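Local coordinates for protein ribonuclease J (Methanolobus psychrophilus R15, PDB 5HAB) that hydrolyses RNA as an exoribonuclease of the metallo-beta-lactamase and beta-CASP family, probably removing nucleotides from one end of the chain with bound metal, at residues Val46-Ile51 with Glu92-Val97; Thr166-Asn171 with Ala183-Ser188; Ile223-Glu228 with Arg421-Glu426. The protein carries 1 engineered substitution. All blocks are in the same frame, centred on the assembly; numbering follows the deposited sequence.

How the contacts relate
The three contacts lie in the metallo-beta-lactamase part of the chain, whose core packs two mixed sheets face to face. Contact 1 joins strands 49-53 and 96-102 of the first sheet; contact 2 joins the hairpin strands 166-172 and 179-186 of the second. They meet between the sheets, where I51 CB lies 3.8 Å from I184 CD1, and their centres are about 16 Å apart. Contact 3, centred about 13 Å from contact 2, also reaches the second sheet, touching contact 2 through I223. Along the chain the contacts follow in series, but contact 3 spans 192 residues including the beta-CASP region, so its second segment returns to complete the fold.

Contact 1: residues Val46-Ile51 with Glu92-Val97; sequences VNEDII and EVNGNV
I50 reaches from its strand over the start of the neighbouring parallel strand. Its CB and CG1 both lie nearest to N96 O, at 3.6 and 3.8 Å, before the two branches part. CG2 turns to V97, where it meets V97 CG2 at 4.0 Å. The other branch leads to the loop: with CG1 placed beside the backbone N (chi1 -58°) and the chain extended beyond it, CD1 lies over the G95 peptide, 3.5 Å from G95 C, and its tip also packs on V93 CG1 at 3.7 Å. The methyl thus rests directly on the backbone of G95, which has no side chain.

Two backbone bonds hold the parallel register and bracket D49. N96 N gives its hydrogen to E48 O at 2.8 Å, and I50 N gives its own to N96 O at 2.7 Å. D49 and N96 project to the face away from I50 and V97, and there D49 forms a salt bridge with R98. Just before the bridge, N94 centres an inverse gamma turn that leads the chain into the strand.

Strand 49-53 thus lies between strands 96-102 and 41-46, with V93 resting on I29 of strand 24-32, while V97 reaches Y120 and I51 packs against I184 of strand 179-186 in the second sheet.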
ATOM      1  N   VAL B  46      10.553 -39.537 -16.645  1.00 41.03           N
ATOM      2  CA  VAL B  46      11.062 -39.908 -17.955  1.00 37.49           C
ATOM      3  C   VAL B  46      10.589 -41.329 -18.252  1.00 47.64           C
ATOM      4  O   VAL B  46      11.070 -42.302 -17.653  1.00 49.25           O
ATOM      5  CB  VAL B  46      12.582 -39.786 -18.031  1.00 46.87           C
ATOM      6  CG1 VAL B  46      13.042 -39.869 -19.481  1.00 41.95           C
ATOM      7  CG2 VAL B  46      13.037 -38.481 -17.394  1.00 39.61           C
ATOM      8  N   ASN B  47       9.609 -41.426 -19.145  1.00 45.83           N
ATOM      9  CA  ASN B  47       8.944 -42.683 -19.471  1.00 48.12           C
ATOM     10  C   ASN B  47       8.295 -43.290 -18.224  1.00 45.92           C
ATOM     11  O   ASN B  47       7.158 -42.951 -17.894  1.00 53.90           O
ATOM     12  CB  ASN B  47       9.939 -43.643 -20.124  1.00 39.09           C
ATOM     13  CG  ASN B  47      10.459 -43.108 -21.447  1.00 37.87           C
ATOM     14  OD1 ASN B  47       9.725 -42.461 -22.195  1.00 54.09           O
ATOM     15  ND2 ASN B  47      11.732 -43.343 -21.726  1.00 38.43           N
ATOM     16  N   GLU B  48       8.993 -44.183 -17.529  1.00 43.24           N
ATOM     17  CA  GLU B  48       8.421 -44.785 -16.324  1.00 45.75           C
ATOM     18  C   GLU B  48       9.354 -44.674 -15.121  1.00 41.88           C
ATOM     19  O   GLU B  48       9.104 -45.279 -14.080  1.00 46.08           O
ATOM     20  CB  GLU B  48       8.059 -46.254 -16.563  1.00 51.26           C
ATOM     21  CG  GLU B  48       7.069 -46.472 -17.699  1.00 54.89           C
ATOM     22  CD  GLU B  48       6.460 -47.864 -17.689  1.00 65.03           C
ATOM     23  OE1 GLU B  48       5.293 -48.005 -18.112  1.00 67.86           O
ATOM     24  OE2 GLU B  48       7.152 -48.818 -17.271  1.00 62.21           O
ATOM     25  N   ASP B  49      10.415 -43.885 -15.258  1.00 41.50           N
ATOM     26  CA  ASP B  49      11.296 -43.603 -14.129  1.00 40.56           C
ATOM     27  C   ASP B  49      11.076 -42.174 -13.640  1.00 47.10           C
ATOM     28  O   ASP B  49      10.881 -41.275 -14.445  1.00 42.82           O
ATOM     29  CB  ASP B  49      12.754 -43.823 -14.522  1.00 47.65           C
ATOM     30  CG  ASP B  49      13.087 -45.291 -14.715  1.00 59.16           C
ATOM     31  OD1 ASP B  49      12.615 -46.119 -13.907  1.00 54.24           O
ATOM     32  OD2 ASP B  49      13.800 -45.614 -15.690  1.00 57.15           O
ATOM     33  N   ILE B  50      11.074 -41.967 -12.326  1.00 44.52           N
ATOM     34  CA  ILE B  50      10.759 -40.652 -11.769  1.00 34.99           C
ATOM     35  C   ILE B  50      11.905 -40.092 -10.930  1.00 36.94           C
ATOM     36  O   ILE B  50      12.447 -40.778 -10.069  1.00 45.93           O
ATOM     37  CB  ILE B  50       9.467 -40.712 -10.932  1.00 42.30           C
ATOM     38  CG1 ILE B  50       8.303 -41.220 -11.785  1.00 39.51           C
ATOM     39  CG2 ILE B  50       9.143 -39.342 -10.343  1.00 32.63           C
ATOM     40  CD1 ILE B  50       7.016 -41.390 -11.011  1.00 28.41           C
ATOM     41  N   ILE B  51      12.266 -38.839 -11.192  1.00 35.01           N
ATOM     42  CA  ILE B  51      13.191 -38.085 -10.350  1.00 27.72           C
ATOM     43  C   ILE B  51      12.405 -37.039  -9.562  1.00 33.20           C
ATOM     44  O   ILE B  51      11.849 -36.126 -10.147  1.00 33.60           O
ATOM     45  CB  ILE B  51      14.290 -37.417 -11.193  1.00 31.07           C
ATOM     46  CG1 ILE B  51      14.935 -38.438 -12.130  1.00 34.04           C
ATOM     47  CG2 ILE B  51      15.331 -36.745 -10.299  1.00 29.37           C
ATOM     48  CD1 ILE B  51      15.793 -39.455 -11.420  1.00 42.90           C
ATOM     49  N   GLU B  92      -0.992 -41.845  -8.534  1.00 53.81           N
ATOM     50  CA  GLU B  92      -1.664 -41.761  -9.833  1.00 59.92           C
ATOM     51  C   GLU B  92      -0.666 -41.423 -10.958  1.00 49.71           C
ATOM     52  O   GLU B  92      -1.050 -41.297 -12.122  1.00 50.21           O
ATOM     53  CB  GLU B  92      -2.813 -40.731  -9.782  1.00 50.67           C
ATOM     54  CG  GLU B  92      -3.936 -40.964 -10.815  1.00 77.50           C
ATOM     55  CD  GLU B  92      -5.094 -39.967 -10.700  1.00 68.61           C
ATOM     56  OE1 GLU B  92      -5.692 -39.608 -11.742  1.00 52.98           O
ATOM     57  OE2 GLU B  92      -5.415 -39.552  -9.566  1.00 63.68           O
ATOM     58  N   VAL B  93       0.612 -41.274 -10.606  1.00 40.97           N
ATOM     59  CA  VAL B  93       1.649 -40.977 -11.599  1.00 45.85           C
ATOM     60  C   VAL B  93       2.249 -42.289 -12.104  1.00 44.53           C
ATOM     61  O   VAL B  93       2.688 -43.125 -11.314  1.00 38.16           O
ATOM     62  CB  VAL B  93       2.752 -40.054 -11.029  1.00 31.89           C
ATOM     63  CG1 VAL B  93       3.829 -39.794 -12.083  1.00 21.63           C
ATOM     64  CG2 VAL B  93       2.150 -38.743 -10.539  1.00 35.32           C
ATOM     65  N   ASN B  94       2.291 -42.447 -13.424  1.00 49.62           N
ATOM     66  CA  ASN B  94       2.667 -43.712 -14.046  1.00 35.49           C
ATOM     67  C   ASN B  94       4.183 -43.926 -14.117  1.00 45.35           C
ATOM     68  O   ASN B  94       4.779 -43.849 -15.190  1.00 51.51           O
ATOM     69  CB  ASN B  94       2.061 -43.788 -15.452  1.00 53.20           C
ATOM     70  CG  ASN B  94       1.969 -45.211 -15.982  1.00 74.71           C
ATOM     71  OD1 ASN B  94       1.916 -46.172 -15.214  1.00 63.45           O
ATOM     72  ND2 ASN B  94       1.944 -45.349 -17.304  1.00 76.11           N
ATOM     73  N   GLY B  95       4.800 -44.220 -12.977  1.00 41.10           N
ATOM     74  CA  GLY B  95       6.231 -44.449 -12.934  1.00 33.79           C
ATOM     75  C   GLY B  95       6.761 -44.814 -11.563  1.00 39.75           C
ATOM     76  O   GLY B  95       6.020 -44.832 -10.581  1.00 42.19           O
ATOM     77  N   ASN B  96       8.055 -45.097 -11.488  1.00 41.54           N
ATOM     78  CA  ASN B  96       8.675 -45.431 -10.212  1.00 51.70           C
ATOM     79  C   ASN B  96       9.775 -44.436  -9.885  1.00 42.08           C
ATOM     80  O   ASN B  96      10.600 -44.103 -10.738  1.00 33.69           O
ATOM     81  CB  ASN B  96       9.241 -46.854 -10.233  1.00 49.21           C
ATOM     82  CG  ASN B  96       8.197 -47.886 -10.603  1.00 60.08           C
ATOM     83  OD1 ASN B  96       7.342 -48.236  -9.789  1.00 50.27           O
ATOM     84  ND2 ASN B  96       8.264 -48.387 -11.834  1.00 53.37           N
ATOM     85  N   VAL B  97       9.789 -43.980  -8.638  1.00 42.13           N
ATOM     86  CA  VAL B  97      10.763 -42.994  -8.197  1.00 40.93           C
ATOM     87  C   VAL B  97      12.137 -43.630  -8.058  1.00 36.58           C
ATOM     88  O   VAL B  97      12.325 -44.578  -7.292  1.00 35.89           O
ATOM     89  CB  VAL B  97      10.318 -42.339  -6.878  1.00 48.19           C
ATOM     90  CG1 VAL B  97      11.378 -41.370  -6.386  1.00 35.97           C
ATOM     91  CG2 VAL B  97       8.981 -41.629  -7.073  1.00 27.17           C
TER

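Contact 2: residues Thr166-Asn171 with Ala183-Ser188; sequences TIEFIN and AIHTPS
E168 OE1 accepts the hydrogen of H185 NE2 in a His-carboxylate hydrogen bond modelled at 2.5 Å, within an antiparallel hairpin. The oxygen is met nearly along its C-O axis and sits only 10° out of the imidazole plane. Carboxylate and ring are almost coplanar, 18° apart. E168 arrives there by an extended chain, its CG anti to the backbone N (chi1 175°), while H185 swings its ring across from the adjacent strand to meet the glutamate, and E168 CB touches the ring edge, 3.6 Å from NE2. T166 OG1 approaches obliquely near the root of the H185 side chain, 3.1 Å from H185 CB and 3.5 Å from H185 CD2.

Beneath these side chains, T166 with H185 and E168 with A183 form hydrogen-bonded pairs, each joined by two backbone bonds; E168 N lies 2.9 Å from A183 O. Between them lies the non-hydrogen-bonded pair I167 and I184. Their side chains project to the other face of the sheet and meet loosely, CG1 to CG1 at 4.5 Å, where both pack on I51 of strand 49-53. On the histidine face, helix 211-220 covers the hairpin: L217 lies against I170, A183 and H185.

The second carboxylate oxygen, E168 OE2, forms a salt bridge with R213 of that helix. One oxygen of the buried glutamate therefore links the two hairpin strands and the other links the hairpin to the helix, and the arginine and histidine together would be expected to favour its ionised form.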
ATOM      1  N   THR B 166      20.404 -39.339 -16.960  1.00 50.85           N
ATOM      2  CA  THR B 166      21.547 -38.888 -16.154  1.00 47.96           C
ATOM      3  C   THR B 166      21.227 -37.559 -15.478  1.00 52.51           C
ATOM      4  O   THR B 166      20.458 -36.764 -16.000  1.00 46.04           O
ATOM      5  CB  THR B 166      22.842 -38.726 -16.981  1.00 52.84           C
ATOM      6  OG1 THR B 166      22.696 -37.635 -17.898  1.00 58.45           O
ATOM      7  CG2 THR B 166      23.167 -40.000 -17.747  1.00 42.13           C
ATOM      8  N   ILE B 167      21.831 -37.315 -14.320  1.00 51.72           N
ATOM      9  CA  ILE B 167      21.600 -36.080 -13.591  1.00 36.17           C
ATOM     10  C   ILE B 167      22.872 -35.244 -13.501  1.00 47.22           C
ATOM     11  O   ILE B 167      23.889 -35.695 -12.976  1.00 49.68           O
ATOM     12  CB  ILE B 167      21.052 -36.386 -12.187  1.00 41.75           C
ATOM     13  CG1 ILE B 167      19.627 -36.934 -12.280  1.00 38.16           C
ATOM     14  CG2 ILE B 167      21.109 -35.153 -11.302  1.00 37.73           C
ATOM     15  CD1 ILE B 167      19.064 -37.378 -10.947  1.00 41.89           C
ATOM     16  N   GLU B 168      22.786 -34.010 -13.990  1.00 42.81           N
ATOM     17  CA  GLU B 168      23.892 -33.058 -13.961  1.00 35.30           C
ATOM     18  C   GLU B 168      23.598 -31.906 -12.999  1.00 50.98           C
ATOM     19  O   GLU B 168      22.504 -31.347 -13.015  1.00 46.55           O
ATOM     20  CB  GLU B 168      24.158 -32.518 -15.371  1.00 41.17           C
ATOM     21  CG  GLU B 168      25.215 -31.425 -15.457  1.00 39.46           C
ATOM     22  CD  GLU B 168      25.399 -30.913 -16.875  1.00 46.65           C
ATOM     23  OE1 GLU B 168      24.707 -31.420 -17.783  1.00 45.15           O
ATOM     24  OE2 GLU B 168      26.248 -30.020 -17.089  1.00 44.98           O
ATOM     25  N   PHE B 169      24.567 -31.562 -12.156  1.00 41.19           N
ATOM     26  CA  PHE B 169      24.461 -30.375 -11.313  1.00 37.00           C
ATOM     27  C   PHE B 169      25.207 -29.204 -11.953  1.00 53.98           C
ATOM     28  O   PHE B 169      26.323 -29.371 -12.452  1.00 47.34           O
ATOM     29  CB  PHE B 169      25.014 -30.640  -9.909  1.00 34.30           C
ATOM     30  CG  PHE B 169      24.059 -31.365  -8.994  1.00 35.44           C
ATOM     31  CD1 PHE B 169      22.832 -31.812  -9.452  1.00 34.58           C
ATOM     32  CD2 PHE B 169      24.388 -31.580  -7.664  1.00 34.54           C
ATOM     33  CE1 PHE B 169      21.955 -32.475  -8.603  1.00 30.05           C
ATOM     34  CE2 PHE B 169      23.515 -32.241  -6.811  1.00 35.92           C
ATOM     35  CZ  PHE B 169      22.298 -32.687  -7.282  1.00 36.02           C
ATOM     36  N   ILE B 170      24.588 -28.026 -11.948  1.00 49.75           N
ATOM     37  CA  ILE B 170      25.244 -26.806 -12.423  1.00 38.78           C
ATOM     38  C   ILE B 170      25.248 -25.801 -11.286  1.00 44.42           C
ATOM     39  O   ILE B 170      24.216 -25.572 -10.674  1.00 52.31           O
ATOM     40  CB  ILE B 170      24.541 -26.232 -13.659  1.00 43.42           C
ATOM     41  CG1 ILE B 170      24.449 -27.290 -14.755  1.00 44.57           C
ATOM     42  CG2 ILE B 170      25.259 -24.990 -14.163  1.00 45.73           C
ATOM     43  CD1 ILE B 170      23.342 -27.037 -15.724  1.00 53.75           C
ATOM     44  N   ASN B 171      26.392 -25.198 -10.987  1.00 44.15           N
ATOM     45  CA  ASN B 171      26.450 -24.298  -9.836  1.00 42.88           C
ATOM     46  C   ASN B 171      25.634 -23.036 -10.099  1.00 37.87           C
ATOM     47  O   ASN B 171      25.568 -22.543 -11.227  1.00 46.00           O
ATOM     48  CB  ASN B 171      27.902 -23.936  -9.488  1.00 36.44           C
ATOM     49  CG  ASN B 171      28.214 -22.472  -9.715  1.00 47.81           C
ATOM     50  OD1 ASN B 171      28.659 -22.081 -10.794  1.00 60.27           O
ATOM     51  ND2 ASN B 171      27.988 -21.652  -8.695  1.00 67.10           N
ATOM     52  N   ALA B 183      20.001 -30.554 -14.233  1.00 44.91           N
ATOM     53  CA  ALA B 183      19.635 -30.953 -15.588  1.00 31.66           C
ATOM     54  C   ALA B 183      19.463 -32.467 -15.668  1.00 46.68           C
ATOM     55  O   ALA B 183      20.387 -33.228 -15.381  1.00 41.20           O
ATOM     56  CB  ALA B 183      20.680 -30.484 -16.592  1.00 34.54           C
ATOM     57  N   ILE B 184      18.265 -32.893 -16.040  1.00 38.80           N
ATOM     58  CA  ILE B 184      17.961 -34.296 -16.247  1.00 34.62           C
ATOM     59  C   ILE B 184      18.096 -34.612 -17.732  1.00 44.15           C
ATOM     60  O   ILE B 184      17.265 -34.213 -18.543  1.00 40.10           O
ATOM     61  CB  ILE B 184      16.563 -34.642 -15.713  1.00 37.26           C
ATOM     62  CG1 ILE B 184      16.504 -34.372 -14.210  1.00 26.74           C
ATOM     63  CG2 ILE B 184      16.209 -36.089 -16.019  1.00 42.43           C
ATOM     64  CD1 ILE B 184      15.149 -34.570 -13.612  1.00 31.79           C
ATOM     65  N   HIS B 185      19.161 -35.320 -18.085  1.00 51.12           N
ATOM     66  CA  HIS B 185      19.399 -35.691 -19.471  1.00 47.35           C
ATOM     67  C   HIS B 185      18.653 -36.975 -19.814  1.00 44.96           C
ATOM     68  O   HIS B 185      18.776 -38.000 -19.118  1.00 53.65           O
ATOM     69  CB  HIS B 185      20.894 -35.851 -19.745  1.00 39.93           C
ATOM     70  CG  HIS B 185      21.689 -34.607 -19.497  1.00 38.49           C
ATOM     71  ND1 HIS B 185      21.848 -33.624 -20.450  1.00 46.53           N
ATOM     72  CD2 HIS B 185      22.372 -34.188 -18.407  1.00 38.21           C
ATOM     73  CE1 HIS B 185      22.595 -32.653 -19.958  1.00 52.95           C
ATOM     74  NE2 HIS B 185      22.927 -32.970 -18.720  1.00 39.67           N
ATOM     75  N   THR B 186      17.883 -36.880 -20.896  1.00 42.79           N
ATOM     76  CA  THR B 186      17.070 -37.960 -21.437  1.00 42.20           C
ATOM     77  C   THR B 186      17.486 -38.184 -22.886  1.00 44.25           C
ATOM     78  O   THR B 186      18.124 -37.310 -23.481  1.00 48.83           O
ATOM     79  CB  THR B 186      15.558 -37.625 -21.393  1.00 40.77           C
ATOM     80  OG1 THR B 186      15.229 -36.783 -22.506  1.00 33.55           O
ATOM     81  CG2 THR B 186      15.184 -36.932 -20.091  1.00 37.85           C
ATOM     82  N   PRO B 187      17.116 -39.339 -23.471  1.00 49.41           N
ATOM     83  CA  PRO B 187      17.443 -39.577 -24.883  1.00 52.19           C
ATOM     84  C   PRO B 187      16.885 -38.527 -25.848  1.00 42.96           C
ATOM     85  O   PRO B 187      17.393 -38.415 -26.963  1.00 54.33           O
ATOM     86  CB  PRO B 187      16.817 -40.953 -25.165  1.00 47.25           C
ATOM     87  CG  PRO B 187      15.901 -41.228 -24.013  1.00 54.34           C
ATOM     88  CD  PRO B 187      16.503 -40.527 -22.850  1.00 48.96           C
ATOM     89  N   SER B 188      15.871 -37.773 -25.432  1.00 42.94           N
ATOM     90  CA  SER B 188      15.285 -36.741 -26.289  1.00 39.07           C
ATOM     91  C   SER B 188      15.754 -35.332 -25.931  1.00 44.69           C
ATOM     92  O   SER B 188      15.338 -34.361 -26.563  1.00 36.11           O
ATOM     93  CB  SER B 188      13.759 -36.792 -26.227  1.00 49.89           C
ATOM     94  OG  SER B 188      13.242 -37.830 -27.039  1.00 62.90           O
TER

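Contact 3: residues Ile223-Glu228 with Arg421-Glu426; sequences IALITE and RMLKPE
Strand 222-228 and the C-terminal end of helix 413-423 meet on the helix-covered side of the second metallo-beta-lactamase sheet, where the chain leaves the helix and turns into strand 427-431. K424 makes that turn: it is the first residue past the helix, and its positive phi of 38° swings the chain round so that P425 faces the strand. The side-chain packing is mainly apolar, with L225 the largest contributor. L225 CB meets P425 CB at 3.7 Å and P425 CG at 3.8 Å, so one edge of the proline ring lies against the root of the leucine. Farther out, L225 CD2 lies 4.1 Å from P425 CG, whereas CD1 goes to the helix and touches L423 CD1 at 3.8 Å, the two leucines crossing at about a right angle. L225 sends its CG anti to the backbone N (chi1 168°), and the fork that follows divides its two methyls between proline and helix.

L420 packs on both L225 and P425, and V192 of strand 189-194 touches both leucines. The backbone of L225 pairs with H427 and I429, placing strand 427-431 directly alongside as the outermost strand of this sheet, while R421 and M422 pack against E256 of a second subunit. At the far end of the contact, where the chain turns a corner at I223, the carbonyl oxygen I223 O rests 3.3 Å from E426 CB.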
ATOM      1  N   ILE B 223      14.281 -29.488 -23.368  1.00 36.12           N
ATOM      2  CA  ILE B 223      12.871 -29.806 -23.563  1.00 43.95           C
ATOM      3  C   ILE B 223      11.980 -28.889 -22.733  1.00 42.03           C
ATOM      4  O   ILE B 223      10.975 -28.364 -23.218  1.00 34.65           O
ATOM      5  CB  ILE B 223      12.589 -31.281 -23.205  1.00 41.94           C
ATOM      6  CG1 ILE B 223      13.447 -32.220 -24.054  1.00 45.39           C
ATOM      7  CG2 ILE B 223      11.110 -31.596 -23.361  1.00 39.09           C
ATOM      8  CD1 ILE B 223      13.354 -33.673 -23.639  1.00 46.54           C
ATOM      9  N   ALA B 224      12.353 -28.705 -21.473  1.00 35.60           N
ATOM     10  CA  ALA B 224      11.516 -27.972 -20.536  1.00 35.82           C
ATOM     11  C   ALA B 224      12.359 -27.314 -19.456  1.00 31.00           C
ATOM     12  O   ALA B 224      13.356 -27.870 -18.993  1.00 35.63           O
ATOM     13  CB  ALA B 224      10.476 -28.896 -19.909  1.00 26.38           C
ATOM     14  N   LEU B 225      11.960 -26.106 -19.086  1.00 38.99           N
ATOM     15  CA  LEU B 225      12.564 -25.400 -17.971  1.00 28.53           C
ATOM     16  C   LEU B 225      11.520 -25.228 -16.879  1.00 30.58           C
ATOM     17  O   LEU B 225      10.427 -24.711 -17.129  1.00 27.68           O
ATOM     18  CB  LEU B 225      13.114 -24.039 -18.416  1.00 27.43           C
ATOM     19  CG  LEU B 225      13.530 -23.065 -17.309  1.00 27.22           C
ATOM     20  CD1 LEU B 225      14.661 -23.639 -16.472  1.00 29.77           C
ATOM     21  CD2 LEU B 225      13.932 -21.712 -17.885  1.00 26.55           C
ATOM     22  N   ILE B 226      11.844 -25.710 -15.685  1.00 25.49           N
ATOM     23  CA  ILE B 226      11.057 -25.419 -14.500  1.00 23.89           C
ATOM     24  C   ILE B 226      11.849 -24.380 -13.740  1.00 35.50           C
ATOM     25  O   ILE B 226      12.984 -24.634 -13.343  1.00 32.51           O
ATOM     26  CB  ILE B 226      10.796 -26.666 -13.639  1.00 22.79           C
ATOM     27  CG1 ILE B 226       9.957 -27.693 -14.406  1.00 42.10           C
ATOM     28  CG2 ILE B 226      10.148 -26.281 -12.305  1.00 16.28           C
ATOM     29  CD1 ILE B 226      10.776 -28.761 -15.103  1.00 37.93           C
ATOM     30  N   THR B 227      11.273 -23.200 -13.554  1.00 30.00           N
ATOM     31  CA  THR B 227      12.012 -22.124 -12.909  1.00 23.97           C
ATOM     32  C   THR B 227      11.076 -21.343 -11.993  1.00 28.00           C
ATOM     33  O   THR B 227       9.864 -21.322 -12.195  1.00 28.37           O
ATOM     34  CB  THR B 227      12.689 -21.197 -13.950  1.00 31.08           C
ATOM     35  OG1 THR B 227      13.585 -20.297 -13.289  1.00 38.98           O
ATOM     36  CG2 THR B 227      11.666 -20.401 -14.744  1.00 23.11           C
ATOM     37  N   GLU B 228      11.650 -20.740 -10.959  1.00 30.09           N
ATOM     38  CA  GLU B 228      10.878 -19.997  -9.968  1.00 33.03           C
ATOM     39  C   GLU B 228      10.254 -18.740 -10.571  1.00 25.45           C
ATOM     40  O   GLU B 228      10.796 -18.155 -11.501  1.00 25.83           O
ATOM     41  CB  GLU B 228      11.772 -19.624  -8.782  1.00 30.79           C
ATOM     42  CG  GLU B 228      12.885 -18.647  -9.148  1.00 34.97           C
ATOM     43  CD  GLU B 228      13.461 -17.934  -7.940  1.00 36.75           C
ATOM     44  OE1 GLU B 228      14.053 -18.610  -7.082  1.00 34.89           O
ATOM     45  OE2 GLU B 228      13.321 -16.696  -7.848  1.00 40.67           O
ATOM     46  N   ARG B 421      16.949 -16.663 -22.461  1.00 39.45           N
ATOM     47  CA  ARG B 421      17.689 -16.508 -23.712  1.00 51.24           C
ATOM     48  C   ARG B 421      18.863 -17.478 -23.813  1.00 49.30           C
ATOM     49  O   ARG B 421      19.275 -17.849 -24.912  1.00 50.49           O
ATOM     50  CB  ARG B 421      18.203 -15.074 -23.863  1.00 49.18           C
ATOM     51  CG  ARG B 421      17.133 -14.043 -24.189  1.00 73.63           C
ATOM     52  CD  ARG B 421      17.742 -12.732 -24.698  1.00 71.73           C
ATOM     53  NE  ARG B 421      19.024 -12.922 -25.377  1.00 81.76           N
ATOM     54  CZ  ARG B 421      20.206 -12.648 -24.831  1.00 80.07           C
ATOM     55  NH1 ARG B 421      20.269 -12.172 -23.593  1.00 76.84           N
ATOM     56  NH2 ARG B 421      21.321 -12.853 -25.518  1.00 72.50           N
ATOM     57  N   MET B 422      19.376 -17.921 -22.672  1.00 43.00           N
ATOM     58  CA  MET B 422      20.498 -18.849 -22.672  1.00 38.15           C
ATOM     59  C   MET B 422      20.054 -20.303 -22.853  1.00 46.66           C
ATOM     60  O   MET B 422      20.587 -21.020 -23.699  1.00 42.38           O
ATOM     61  CB  MET B 422      21.300 -18.698 -21.377  1.00 48.42           C
ATOM     62  CG  MET B 422      22.139 -17.428 -21.329  1.00 54.26           C
ATOM     63  SD  MET B 422      23.197 -17.323 -19.872  1.00 53.87           S
ATOM     64  CE  MET B 422      21.976 -17.089 -18.582  1.00 57.84           C
ATOM     65  N   LEU B 423      19.074 -20.733 -22.067  1.00 36.77           N
ATOM     66  CA  LEU B 423      18.646 -22.127 -22.108  1.00 43.98           C
ATOM     67  C   LEU B 423      17.776 -22.429 -23.322  1.00 38.74           C
ATOM     68  O   LEU B 423      17.664 -23.585 -23.732  1.00 39.31           O
ATOM     69  CB  LEU B 423      17.894 -22.491 -20.827  1.00 36.70           C
ATOM     70  CG  LEU B 423      18.771 -22.713 -19.595  1.00 42.99           C
ATOM     71  CD1 LEU B 423      17.918 -23.053 -18.379  1.00 30.96           C
ATOM     72  CD2 LEU B 423      19.785 -23.815 -19.874  1.00 35.99           C
ATOM     73  N   LYS B 424      17.181 -21.384 -23.892  1.00 41.00           N
ATOM     74  CA  LYS B 424      16.227 -21.512 -24.997  1.00 34.96           C
ATOM     75  C   LYS B 424      15.299 -22.725 -24.857  1.00 40.22           C
ATOM     76  O   LYS B 424      15.208 -23.552 -25.762  1.00 39.68           O
ATOM     77  CB  LYS B 424      16.976 -21.573 -26.331  1.00 37.43           C
ATOM     78  CG  LYS B 424      17.877 -20.369 -26.578  1.00 44.61           C
ATOM     79  CD  LYS B 424      18.642 -20.498 -27.888  1.00 57.96           C
ATOM     80  CE  LYS B 424      19.988 -19.789 -27.817  1.00 60.39           C
ATOM     81  NZ  LYS B 424      20.808 -20.026 -29.040  1.00 77.24           N
ATOM     82  N   PRO B 425      14.609 -22.840 -23.711  1.00 40.66           N
ATOM     83  CA  PRO B 425      13.797 -24.044 -23.519  1.00 29.26           C
ATOM     84  C   PRO B 425      12.615 -24.130 -24.480  1.00 32.75           C
ATOM     85  O   PRO B 425      12.069 -23.115 -24.906  1.00 44.75           O
ATOM     86  CB  PRO B 425      13.319 -23.905 -22.075  1.00 30.24           C
ATOM     87  CG  PRO B 425      13.251 -22.444 -21.856  1.00 37.19           C
ATOM     88  CD  PRO B 425      14.426 -21.878 -22.611  1.00 36.72           C
ATOM     89  N   GLU B 426      12.229 -25.354 -24.807  1.00 38.41           N
ATOM     90  CA  GLU B 426      11.100 -25.601 -25.686  1.00 38.43           C
ATOM     91  C   GLU B 426       9.791 -25.349 -24.944  1.00 37.97           C
ATOM     92  O   GLU B 426       8.811 -24.889 -25.526  1.00 29.18           O
ATOM     93  CB  GLU B 426      11.160 -27.035 -26.210  1.00 34.59           C
ATOM     94  CG  GLU B 426      10.078 -27.416 -27.192  1.00 49.28           C
ATOM     95  CD  GLU B 426      10.282 -28.818 -27.737  1.00 80.98           C
ATOM     96  OE1 GLU B 426      11.320 -29.434 -27.407  1.00 69.15           O
ATOM     97  OE2 GLU B 426       9.408 -29.303 -28.489  1.00 62.86           O
TER